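Local coordinates for protein dihydroxyacetone kinase (Citrobacter freundii, PDB 1UN8) that catalyses the ATP-dependent phosphorylation of dihydroxyacetone to dihydroxyacetone phosphate, working as a homodimer with a divalent metal cation, at residues G67-M73 with V322-W327; A153-L157 with V256-N260; F350-N355 with Q406-N412; E373-N377 with G389-A393; D479-A484 with A501-A506. One frame throughout, in Å; residues are numbered along the deposited sequence.

Contacts 1 and 2 lie in the DhaK substrate-binding part, contacts 4 and 5 in the helical ATP-binding DhaL part, with centres about 59 to 67 Å apart between the two groups. Contact 2 is fully buried and mostly apolar, with no hydrogen bond across, setting helix 155-167 on a sheet; contact 1, partly buried, covers the same helix with two loops held by backbone bonds and waters, and touches contact 2 through F68, M73 and W327. Contact 3 is a polar surface meeting of two loops, and its span encloses contact 4. Contacts 4 and 5 both join roughly antiparallel helices closely at a glycine, the first with side-chain hydrogen bonds, the second with alanines and CA-H...O contacts.

Contact 1 of 5, residues G67-M73 with V322-W327; sequences GFIGKGM and VETSNW
M73 extends beside the indole of W327, with CE 3.8 Å from CE3 and SD 4.9 Å from the six-membered ring's centroid, an oblique Met-aromatic contact; SD also touches V322 CG2 at 4.1 Å. The loops run in opposite directions, with G67 nearest S325, G70 nearest T324 and G72 nearest V322. A type II turn, G70 to M73, closes with M73 N to G70 O at 2.7 Å and places G72 at positive phi. Two backbone bonds join the loops: E323 N to K71 O at 2.8 Å and N326 N to G67 O at 3.0 Å. T324, chi1 p, lays CG2 3.2 Å from I69 O, while its OG1 accepts W327 N at 3.2 Å, an ST motif. One water links I69 O to S325 N; another joins K71 N to E323 O and OE1. F68 and M73 pack on helix 155-167; the F68 side chain is about 8 Å from that of substrate-binding H61. The direct hydrogen bonds thus join backbone atoms, while side chains supply packing.

Contact 2 of 5, residues A153-L157 with V256-N260; sequences AGTIL and VMINN
Residues 256-260 are extended, the end of strand 254-260, whereas 153-157 turns from loop into the first turn of helix 155-167, with I156 N bonded to A153 O at 3.1 Å and L157 N to G154 O at 2.7 Å. The backbones stay apart: the CA atoms of A153 and N259 are separated by 7.1 Å, those of G154 and M257 by 8.0 Å, and no hydrogen bond crosses. M257 and N259 direct their CA-to-CB bonds toward the helix start. M257 fills most of the gap with chi angles t, t, p, bringing CE 3.5 Å from A153 O, 4.0 Å from A153 CB and 3.8 Å from L157 CG, while SD lies 3.5 Å from I156 CD1. This is helix-on-sheet packing inside the DhaK fold: the strand belongs to a mixed sheet between strands 301-309 and 285-292, and V256 and I258 face helix 266-277 on the other side. I156, chi1 p, also meets F68, and its side chain is about 7 Å from that of substrate-binding K109. A153 CB touches N259 ND2 at 3.9 Å. The amide of N259 is tied to the 294-295 loop, OD1 accepting from L294 N and ND2 donating to V295 O, with S304 OG a further acceptor.

Contact 3 of 5, residues F350-N355 with Q406-N412; sequences FQPSAN and QQLPLNN
Two carbonyl oxygens, S353 O and L408 O, lie only 3.1 Å apart, both acceptors, where the chain entering the DhaL helical barrel crosses the loop between helices 388-404 and 413-427. Q406, at positive phi, is the C-prime residue of a Schellman motif ending helix 388-404. The loop continues through an inverse gamma turn at P409, with L410 N bonded to L408 O at 2.7 Å, and a type I turn from P409 to N412, closed by N412 N to P409 O at 2.9 Å. N412 and N355 both occupy N-cap positions; N355 OD1 caps V358 N, and N412 OD1 bonds T415 OG1. The crossing segment is extended, its P352 CA 4.3 Å from P409 CA. S353 N donates to L408 O at 3.2 Å, and S353 OG, chi1 p, accepts N411 N at 2.8 Å. F350, also p, presents its ring edge to Q407 O, 3.0 Å from CE1, while CD1 touches P409 CD at 3.9 Å; the ring also meets T415 and L419. L410, its CA-to-CB bond toward the crossing segment, packs on V358 and A359 of helix 356-371. At the far end N355 ND2 donates to N411 OD1 across 3.1 Å.

Contact 4 of 5, residues E373-N377 with G389-A393; sequences ETHLN and GSTFA
E373 opens helix 373-381 and runs fully extended, chi1 and chi2 both t, so that OE1 accepts a hydrogen bond from S390 OG at 2.9 Å and OE2 comes 3.9 Å from A393 CB; OE2 also makes a salt bridge to R397. E373 O receives a CA-H...O contact from G389 CA at 3.4 Å. L376, chi1 m, puts CB 3.4 Å from G389 CA. N377, chi1 m, turns its amide to the second helix: OD1 accepts S390 N at 3.2 Å, and ND2 donates to S390 OG at 3.1 Å, so that hydroxyl bridges N377 and E373. The helical segments run roughly antiparallel, 141° between directions, with axes 7.9 Å apart and E373 CA 4.1 Å from G389 CA. A CB on G389 would strike E373 O, so this approach depends on its glycine. The pair are consecutive helices of the DhaL barrel, joined by the loop that carries ATP-binding D387. L376 and F392 rest on R538 of helix 534-547, while T391 and F392 touch S432 of helix 430-448.

Contact 5 of 5, residues D479-A484 with A501-A506; sequences DALQPA and AAQAGA
Small residues let helices 478-490 and 495-511 press together, the segment axes 7.1 Å apart and nearly antiparallel at 152°. G505 offers a hollow that D479 O enters, 3.1 Å from G505 CA in a CA-H...O contact; a CB there would collide with this oxygen. Next, A480 meets A502, one turn before G505: A480 CA is 3.9 Å from A502 CA, and A480 O likewise approaches A502 CA at 3.3 Å. The methyl of A502 is a bump between two others, its CB 4.0 Å from A480 CB and 3.9 Å from A484 CB. P483, where the helix kinks because its nitrogen has no hydrogen to donate to the preceding turn, directs its CA-to-CB bond toward the partner, CB 3.8 Å from A501 CB and 3.6 Å from A501 O. No hydrogen bond crosses. D479 turns its carboxylate away, OD1 to G473 N and OD2 weakly to ATP-binding T476 N. In the helical barrel, L481 packs against helices 453-468 and 534-547, and A484 meets F543.

Contact 1 of 5, residues G67-M73 with V322-W327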
# COMPACT_ATOMS: atom_id res chain seq x y z
N GLY A 67 -12.58 4.62 -7.05
CA GLY A 67 -12.20 3.26 -7.38
C GLY A 67 -13.37 2.29 -7.33
O GLY A 67 -13.26 1.12 -7.75
N PHE A 68 -14.50 2.76 -6.82
CA PHE A 68 -15.69 1.91 -6.81
C PHE A 68 -16.83 2.46 -7.65
O PHE A 68 -18.00 2.23 -7.38
CB PHE A 68 -16.07 1.55 -5.38
CG PHE A 68 -14.90 1.05 -4.61
CD1 PHE A 68 -14.26 1.88 -3.69
CD2 PHE A 68 -14.43 -0.24 -4.82
CE1 PHE A 68 -13.16 1.44 -2.97
CE2 PHE A 68 -13.34 -0.68 -4.11
CZ PHE A 68 -12.69 0.18 -3.16
N ILE A 69 -16.45 3.21 -8.68
CA ILE A 69 -17.41 3.75 -9.64
C ILE A 69 -17.44 2.76 -10.81
O ILE A 69 -16.39 2.31 -11.28
CB ILE A 69 -16.95 5.14 -10.15
CG1 ILE A 69 -17.18 6.21 -9.09
CG2 ILE A 69 -17.67 5.51 -11.46
CD1 ILE A 69 -16.53 7.52 -9.44
N GLY A 70 -18.63 2.41 -11.26
CA GLY A 70 -18.80 1.49 -12.38
C GLY A 70 -19.97 0.53 -12.24
O GLY A 70 -20.61 0.45 -11.17
N LYS A 71 -20.13 -0.14 -13.33
CA LYS A 71 -21.20 -1.12 -13.39
C LYS A 71 -21.21 -2.03 -12.16
O LYS A 71 -20.21 -2.68 -11.84
CB LYS A 71 -21.04 -1.94 -14.67
CG LYS A 71 -22.15 -2.93 -14.95
CD LYS A 71 -21.86 -3.70 -16.23
CE LYS A 71 -22.96 -4.70 -16.54
NZ LYS A 71 -22.60 -5.51 -17.74
N GLY A 72 -22.34 -2.08 -11.47
CA GLY A 72 -22.45 -2.92 -10.28
C GLY A 72 -22.18 -2.18 -8.98
O GLY A 72 -22.39 -2.74 -7.89
N MET A 73 -21.71 -0.93 -9.08
CA MET A 73 -21.41 -0.11 -7.91
C MET A 73 -21.71 1.36 -8.14
O MET A 73 -22.65 1.71 -8.86
CB MET A 73 -19.95 -0.28 -7.48
CG MET A 73 -19.65 -1.62 -6.83
SD MET A 73 -17.99 -1.80 -6.11
CE MET A 73 -18.33 -1.35 -4.41
N VAL A 322 -18.33 -6.84 -10.81
CA VAL A 322 -18.67 -5.45 -11.10
C VAL A 322 -17.54 -4.93 -11.99
O VAL A 322 -16.60 -5.66 -12.28
CB VAL A 322 -18.78 -4.60 -9.81
CG1 VAL A 322 -19.88 -5.16 -8.92
CG2 VAL A 322 -17.44 -4.59 -9.06
N GLU A 323 -17.64 -3.68 -12.43
CA GLU A 323 -16.59 -3.11 -13.27
C GLU A 323 -16.05 -1.83 -12.66
O GLU A 323 -16.47 -0.73 -13.02
CB GLU A 323 -17.11 -2.81 -14.66
CG GLU A 323 -17.87 -3.95 -15.28
CD GLU A 323 -18.19 -3.70 -16.73
OE1 GLU A 323 -18.38 -2.51 -17.10
OE2 GLU A 323 -18.26 -4.69 -17.48
N THR A 324 -15.10 -1.97 -11.74
CA THR A 324 -14.50 -0.82 -11.09
C THR A 324 -12.98 -0.94 -11.05
O THR A 324 -12.43 -2.02 -11.25
CB THR A 324 -15.02 -0.66 -9.65
OG1 THR A 324 -14.71 -1.84 -8.90
CG2 THR A 324 -16.54 -0.44 -9.66
N SER A 325 -12.31 0.16 -10.76
CA SER A 325 -10.86 0.14 -10.70
C SER A 325 -10.30 -0.66 -9.55
O SER A 325 -9.19 -1.18 -9.64
CB SER A 325 -10.30 1.56 -10.60
OG SER A 325 -10.69 2.35 -11.71
N ASN A 326 -11.05 -0.76 -8.44
CA ASN A 326 -10.46 -1.41 -7.27
C ASN A 326 -11.26 -2.44 -6.47
O ASN A 326 -10.79 -2.89 -5.43
CB ASN A 326 -9.98 -0.31 -6.31
CG ASN A 326 -8.95 0.59 -6.94
OD1 ASN A 326 -7.76 0.33 -6.91
ND2 ASN A 326 -9.42 1.70 -7.50
N TRP A 327 -12.46 -2.83 -6.91
CA TRP A 327 -13.18 -3.83 -6.14
C TRP A 327 -12.37 -5.11 -6.19
O TRP A 327 -11.96 -5.55 -7.27
CB TRP A 327 -14.63 -4.00 -6.64
CG TRP A 327 -15.29 -5.16 -5.98
CD1 TRP A 327 -15.44 -6.42 -6.47
CD2 TRP A 327 -15.82 -5.18 -4.65
NE1 TRP A 327 -16.03 -7.23 -5.53
CE2 TRP A 327 -16.27 -6.49 -4.40
CE3 TRP A 327 -15.95 -4.21 -3.64
CZ2 TRP A 327 -16.85 -6.87 -3.18
CZ3 TRP A 327 -16.52 -4.58 -2.43
CH2 TRP A 327 -16.96 -5.90 -2.21
O HOH W 1 -13.75 2.64 -10.47
O HOH W 2 -18.62 -0.24 -15.33

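Contact 2 of 5, residues A153-L157 with V256-N260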
# COMPACT_ATOMS: atom_id res chain seq x y z
N ALA A 153 -14.22 1.83 6.43
CA ALA A 153 -14.12 0.81 5.39
C ALA A 153 -15.39 0.08 4.96
O ALA A 153 -15.64 -0.09 3.76
CB ALA A 153 -13.05 -0.20 5.76
N GLY A 154 -16.19 -0.37 5.93
CA GLY A 154 -17.40 -1.09 5.61
C GLY A 154 -18.30 -0.40 4.60
O GLY A 154 -19.08 -1.04 3.90
N THR A 155 -18.20 0.92 4.53
CA THR A 155 -19.02 1.68 3.62
C THR A 155 -19.04 1.08 2.22
O THR A 155 -20.09 0.99 1.60
CB THR A 155 -18.54 3.15 3.51
OG1 THR A 155 -18.61 3.79 4.80
CG2 THR A 155 -19.39 3.92 2.50
N ILE A 156 -17.89 0.67 1.71
CA ILE A 156 -17.86 0.12 0.37
C ILE A 156 -18.65 -1.18 0.26
O ILE A 156 -19.12 -1.53 -0.82
CB ILE A 156 -16.42 -0.10 -0.15
CG1 ILE A 156 -15.70 -1.12 0.73
CG2 ILE A 156 -15.69 1.24 -0.25
CD1 ILE A 156 -14.83 -2.09 -0.06
N LEU A 157 -18.79 -1.91 1.35
CA LEU A 157 -19.57 -3.14 1.27
C LEU A 157 -21.00 -2.71 1.04
O LEU A 157 -21.79 -3.44 0.43
CB LEU A 157 -19.46 -3.95 2.56
CG LEU A 157 -18.07 -4.51 2.86
CD1 LEU A 157 -18.16 -5.37 4.11
CD2 LEU A 157 -17.54 -5.30 1.68
N VAL A 256 -15.27 -11.27 5.63
CA VAL A 256 -14.42 -10.32 6.35
C VAL A 256 -13.48 -9.59 5.41
O VAL A 256 -12.79 -10.20 4.59
CB VAL A 256 -13.59 -11.04 7.44
CG1 VAL A 256 -12.54 -10.11 8.02
CG2 VAL A 256 -14.52 -11.56 8.54
N MET A 257 -13.47 -8.27 5.54
CA MET A 257 -12.60 -7.44 4.72
C MET A 257 -11.40 -6.92 5.51
O MET A 257 -11.56 -6.22 6.52
CB MET A 257 -13.40 -6.28 4.13
CG MET A 257 -12.53 -5.20 3.50
SD MET A 257 -13.50 -3.96 2.62
CE MET A 257 -14.60 -3.39 3.91
N ILE A 258 -10.20 -7.28 5.06
CA ILE A 258 -8.95 -6.83 5.68
C ILE A 258 -8.45 -5.64 4.85
O ILE A 258 -7.93 -5.82 3.75
CB ILE A 258 -7.89 -7.94 5.67
CG1 ILE A 258 -8.47 -9.21 6.30
CG2 ILE A 258 -6.66 -7.51 6.45
CD1 ILE A 258 -8.32 -10.45 5.44
N ASN A 259 -8.63 -4.45 5.40
CA ASN A 259 -8.27 -3.20 4.76
C ASN A 259 -6.99 -2.56 5.29
O ASN A 259 -6.79 -2.42 6.50
CB ASN A 259 -9.44 -2.22 4.92
CG ASN A 259 -9.15 -0.84 4.33
OD1 ASN A 259 -8.91 -0.70 3.13
ND2 ASN A 259 -9.18 0.18 5.19
N ASN A 260 -6.13 -2.14 4.38
CA ASN A 260 -4.88 -1.50 4.74
C ASN A 260 -5.12 -0.00 4.74
O ASN A 260 -5.45 0.56 3.69
CB ASN A 260 -3.79 -1.84 3.73
CG ASN A 260 -2.43 -1.35 4.16
OD1 ASN A 260 -2.31 -0.31 4.82
ND2 ASN A 260 -1.38 -2.07 3.77

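Contact 3 of 5, residues F350-N355 with Q406-N412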
# COMPACT_ATOMS: atom_id res chain seq x y z
N PHE A 350 31.85 -41.13 -0.96
CA PHE A 350 33.25 -41.38 -1.24
C PHE A 350 33.78 -42.50 -0.37
O PHE A 350 33.15 -42.90 0.62
CB PHE A 350 34.06 -40.12 -0.97
CG PHE A 350 34.10 -39.73 0.49
CD1 PHE A 350 35.16 -40.11 1.30
CD2 PHE A 350 33.05 -39.01 1.05
CE1 PHE A 350 35.19 -39.77 2.65
CE2 PHE A 350 33.06 -38.66 2.41
CZ PHE A 350 34.14 -39.05 3.21
N GLN A 351 34.96 -42.99 -0.72
CA GLN A 351 35.60 -44.05 0.04
C GLN A 351 37.06 -43.67 0.23
O GLN A 351 37.78 -43.42 -0.74
CB GLN A 351 35.48 -45.37 -0.71
CG GLN A 351 35.42 -46.58 0.21
CD GLN A 351 34.22 -46.52 1.16
OE1 GLN A 351 33.08 -46.45 0.72
NE2 GLN A 351 34.49 -46.56 2.46
N PRO A 352 37.52 -43.62 1.49
CA PRO A 352 38.92 -43.26 1.74
C PRO A 352 39.88 -44.09 0.88
O PRO A 352 39.71 -45.29 0.73
CB PRO A 352 39.08 -43.54 3.24
CG PRO A 352 37.73 -43.18 3.77
CD PRO A 352 36.80 -43.82 2.75
N SER A 353 40.87 -43.41 0.31
CA SER A 353 41.87 -44.05 -0.54
C SER A 353 43.19 -43.30 -0.40
O SER A 353 43.21 -42.10 -0.13
CB SER A 353 41.39 -44.11 -1.99
OG SER A 353 41.21 -42.81 -2.52
N ALA A 354 44.30 -44.01 -0.57
CA ALA A 354 45.61 -43.38 -0.45
C ALA A 354 46.19 -42.98 -1.80
O ALA A 354 45.73 -43.42 -2.86
CB ALA A 354 46.57 -44.31 0.29
N ASN A 355 47.20 -42.13 -1.73
CA ASN A 355 47.92 -41.61 -2.89
C ASN A 355 48.91 -40.64 -2.27
O ASN A 355 48.56 -39.51 -1.93
CB ASN A 355 46.97 -40.84 -3.82
CG ASN A 355 47.65 -40.41 -5.11
OD1 ASN A 355 48.70 -39.77 -5.10
ND2 ASN A 355 47.03 -40.75 -6.24
N GLN A 406 42.92 -40.33 7.79
CA GLN A 406 42.82 -41.21 6.62
C GLN A 406 41.40 -41.27 6.08
O GLN A 406 40.94 -42.31 5.64
CB GLN A 406 43.29 -42.63 6.96
CG GLN A 406 44.75 -42.74 7.33
CD GLN A 406 45.02 -42.37 8.78
OE1 GLN A 406 44.60 -43.08 9.69
NE2 GLN A 406 45.70 -41.25 8.99
N GLN A 407 40.72 -40.13 6.10
CA GLN A 407 39.33 -40.06 5.65
C GLN A 407 39.11 -39.48 4.25
O GLN A 407 37.98 -39.43 3.77
CB GLN A 407 38.51 -39.24 6.65
CG GLN A 407 38.29 -39.94 7.98
CD GLN A 407 37.50 -41.22 7.82
OE1 GLN A 407 36.32 -41.20 7.45
NE2 GLN A 407 38.14 -42.36 8.09
N LEU A 408 40.18 -39.06 3.58
CA LEU A 408 40.06 -38.47 2.25
C LEU A 408 40.18 -39.44 1.09
O LEU A 408 40.99 -40.36 1.11
CB LEU A 408 41.10 -37.36 2.07
CG LEU A 408 41.07 -36.18 3.03
CD1 LEU A 408 42.18 -35.21 2.65
CD2 LEU A 408 39.71 -35.50 2.96
N PRO A 409 39.36 -39.24 0.04
CA PRO A 409 39.38 -40.10 -1.15
C PRO A 409 40.55 -39.65 -2.02
O PRO A 409 40.38 -39.37 -3.21
CB PRO A 409 38.04 -39.81 -1.79
CG PRO A 409 37.87 -38.34 -1.50
CD PRO A 409 38.28 -38.24 -0.05
N LEU A 410 41.72 -39.57 -1.41
CA LEU A 410 42.95 -39.12 -2.06
C LEU A 410 43.23 -39.67 -3.46
O LEU A 410 43.91 -39.03 -4.25
CB LEU A 410 44.15 -39.42 -1.17
CG LEU A 410 44.19 -38.77 0.21
CD1 LEU A 410 45.34 -39.37 1.03
CD2 LEU A 410 44.36 -37.27 0.06
N ASN A 411 42.72 -40.86 -3.76
CA ASN A 411 43.00 -41.46 -5.06
C ASN A 411 42.07 -41.04 -6.19
O ASN A 411 42.20 -41.52 -7.32
CB ASN A 411 43.03 -42.98 -4.94
CG ASN A 411 43.99 -43.61 -5.92
OD1 ASN A 411 45.17 -43.24 -5.98
ND2 ASN A 411 43.49 -44.55 -6.72
N ASN A 412 41.13 -40.15 -5.89
CA ASN A 412 40.20 -39.67 -6.90
C ASN A 412 39.96 -38.18 -6.70
O ASN A 412 39.12 -37.79 -5.88
CB ASN A 412 38.87 -40.42 -6.79
CG ASN A 412 37.87 -39.99 -7.85
OD1 ASN A 412 36.81 -40.59 -7.99
ND2 ASN A 412 38.20 -38.94 -8.60

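Contact 4 of 5, residues E373-N377 with G389-A393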
# COMPACT_ATOMS: atom_id res chain seq x y z
N GLU A 373 47.53 -18.01 9.62
CA GLU A 373 46.38 -17.43 10.32
C GLU A 373 46.53 -16.01 10.85
O GLU A 373 45.82 -15.10 10.42
CB GLU A 373 45.90 -18.34 11.45
CG GLU A 373 44.60 -17.84 12.10
CD GLU A 373 44.03 -18.80 13.14
OE1 GLU A 373 42.97 -18.48 13.72
OE2 GLU A 373 44.63 -19.87 13.38
N THR A 374 47.43 -15.82 11.80
CA THR A 374 47.60 -14.50 12.38
C THR A 374 48.08 -13.44 11.39
O THR A 374 47.64 -12.29 11.45
CB THR A 374 48.55 -14.56 13.60
OG1 THR A 374 48.92 -13.24 13.98
CG2 THR A 374 49.78 -15.40 13.29
N HIS A 375 48.97 -13.81 10.47
CA HIS A 375 49.46 -12.85 9.49
C HIS A 375 48.33 -12.40 8.57
O HIS A 375 48.21 -11.20 8.26
CB HIS A 375 50.59 -13.45 8.64
CG HIS A 375 51.05 -12.54 7.54
ND1 HIS A 375 51.58 -11.29 7.77
CD2 HIS A 375 51.04 -12.70 6.19
CE1 HIS A 375 51.87 -10.71 6.62
NE2 HIS A 375 51.56 -11.55 5.64
N LEU A 376 47.50 -13.34 8.14
CA LEU A 376 46.39 -13.00 7.25
C LEU A 376 45.32 -12.19 7.97
O LEU A 376 44.60 -11.39 7.33
CB LEU A 376 45.80 -14.27 6.62
CG LEU A 376 46.73 -15.00 5.63
CD1 LEU A 376 46.02 -16.21 5.06
CD2 LEU A 376 47.14 -14.06 4.51
N ASN A 377 45.20 -12.37 9.29
CA ASN A 377 44.21 -11.59 10.04
C ASN A 377 44.71 -10.16 10.13
O ASN A 377 43.95 -9.20 9.97
CB ASN A 377 44.02 -12.16 11.45
CG ASN A 377 43.18 -13.43 11.46
OD1 ASN A 377 42.26 -13.58 10.65
ND2 ASN A 377 43.47 -14.33 12.38
N GLY A 389 42.28 -14.78 7.97
CA GLY A 389 43.26 -15.80 8.31
C GLY A 389 42.59 -16.96 9.04
O GLY A 389 42.83 -18.13 8.74
N SER A 390 41.74 -16.63 10.01
CA SER A 390 41.04 -17.65 10.79
C SER A 390 40.05 -18.43 9.94
O SER A 390 39.91 -19.65 10.09
CB SER A 390 40.32 -16.99 11.98
OG SER A 390 41.24 -16.38 12.86
N THR A 391 39.34 -17.73 9.06
CA THR A 391 38.37 -18.37 8.18
C THR A 391 39.08 -19.39 7.30
O THR A 391 38.65 -20.53 7.18
CB THR A 391 37.67 -17.33 7.29
OG1 THR A 391 37.09 -16.31 8.11
CG2 THR A 391 36.58 -17.98 6.45
N PHE A 392 40.18 -18.97 6.68
CA PHE A 392 40.96 -19.85 5.82
C PHE A 392 41.60 -20.97 6.62
O PHE A 392 41.68 -22.11 6.15
CB PHE A 392 42.05 -19.06 5.09
CG PHE A 392 41.56 -18.29 3.89
CD1 PHE A 392 40.23 -17.91 3.79
CD2 PHE A 392 42.44 -17.92 2.88
CE1 PHE A 392 39.79 -17.16 2.70
CE2 PHE A 392 42.00 -17.18 1.79
CZ PHE A 392 40.67 -16.80 1.70
N ALA A 393 42.05 -20.65 7.83
CA ALA A 393 42.67 -21.66 8.69
C ALA A 393 41.63 -22.70 9.07
O ALA A 393 41.92 -23.90 9.13
CB ALA A 393 43.24 -20.99 9.96

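Contact 5 of 5, residues D479-A484 with A501-A506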
# COMPACT_ATOMS: atom_id res chain seq x y z
N ASP A 479 43.20 -11.98 -7.95
CA ASP A 479 44.37 -11.28 -8.48
C ASP A 479 45.66 -12.09 -8.50
O ASP A 479 46.58 -11.78 -9.26
CB ASP A 479 44.60 -9.98 -7.72
CG ASP A 479 43.36 -9.14 -7.66
OD1 ASP A 479 42.90 -8.68 -8.73
OD2 ASP A 479 42.83 -8.92 -6.55
N ALA A 480 45.73 -13.12 -7.68
CA ALA A 480 46.90 -13.97 -7.63
C ALA A 480 46.58 -15.33 -8.26
O ALA A 480 47.42 -15.93 -8.92
CB ALA A 480 47.37 -14.14 -6.17
N LEU A 481 45.35 -15.79 -8.06
CA LEU A 481 44.92 -17.09 -8.57
C LEU A 481 44.91 -17.18 -10.09
O LEU A 481 45.50 -18.08 -10.67
CB LEU A 481 43.52 -17.44 -8.05
CG LEU A 481 43.24 -18.88 -7.60
CD1 LEU A 481 41.82 -19.22 -7.97
CD2 LEU A 481 44.20 -19.87 -8.22
N GLN A 482 44.23 -16.24 -10.73
CA GLN A 482 44.15 -16.24 -12.19
C GLN A 482 45.52 -16.27 -12.85
O GLN A 482 45.78 -17.11 -13.71
CB GLN A 482 43.37 -15.01 -12.67
CG GLN A 482 43.10 -15.04 -14.15
CD GLN A 482 41.70 -14.59 -14.48
OE1 GLN A 482 41.33 -13.43 -14.26
NE2 GLN A 482 40.90 -15.51 -15.02
N PRO A 483 46.41 -15.34 -12.47
CA PRO A 483 47.75 -15.32 -13.07
C PRO A 483 48.39 -16.69 -12.97
O PRO A 483 48.94 -17.20 -13.95
CB PRO A 483 48.48 -14.28 -12.22
CG PRO A 483 47.40 -13.34 -11.84
CD PRO A 483 46.27 -14.26 -11.48
N ALA A 484 48.29 -17.29 -11.78
CA ALA A 484 48.86 -18.60 -11.52
C ALA A 484 48.22 -19.68 -12.38
O ALA A 484 48.93 -20.51 -12.96
CB ALA A 484 48.70 -18.95 -10.04
N ALA A 501 53.85 -15.63 -10.92
CA ALA A 501 52.71 -14.93 -11.47
C ALA A 501 51.78 -14.50 -10.33
O ALA A 501 51.38 -13.34 -10.23
CB ALA A 501 51.97 -15.83 -12.46
N ALA A 502 51.44 -15.46 -9.47
CA ALA A 502 50.57 -15.19 -8.34
C ALA A 502 51.16 -14.07 -7.50
O ALA A 502 50.46 -13.14 -7.09
CB ALA A 502 50.39 -16.46 -7.50
N GLN A 503 52.46 -14.17 -7.25
CA GLN A 503 53.17 -13.18 -6.44
C GLN A 503 53.05 -11.77 -7.02
O GLN A 503 52.84 -10.81 -6.28
CB GLN A 503 54.64 -13.59 -6.32
CG GLN A 503 55.51 -12.66 -5.48
CD GLN A 503 54.98 -12.46 -4.07
OE1 GLN A 503 54.33 -13.33 -3.51
NE2 GLN A 503 55.29 -11.31 -3.48
N ALA A 504 53.16 -11.65 -8.34
CA ALA A 504 53.04 -10.33 -8.99
C ALA A 504 51.63 -9.81 -8.75
O ALA A 504 51.44 -8.65 -8.40
CB ALA A 504 53.31 -10.45 -10.48
N GLY A 505 50.65 -10.68 -8.95
CA GLY A 505 49.27 -10.30 -8.75
C GLY A 505 49.00 -9.87 -7.32
O GLY A 505 48.27 -8.90 -7.09
N ALA A 506 49.57 -10.57 -6.35
CA ALA A 506 49.36 -10.21 -4.95
C ALA A 506 49.97 -8.83 -4.73
O ALA A 506 49.40 -7.99 -4.03
CB ALA A 506 50.02 -11.22 -4.04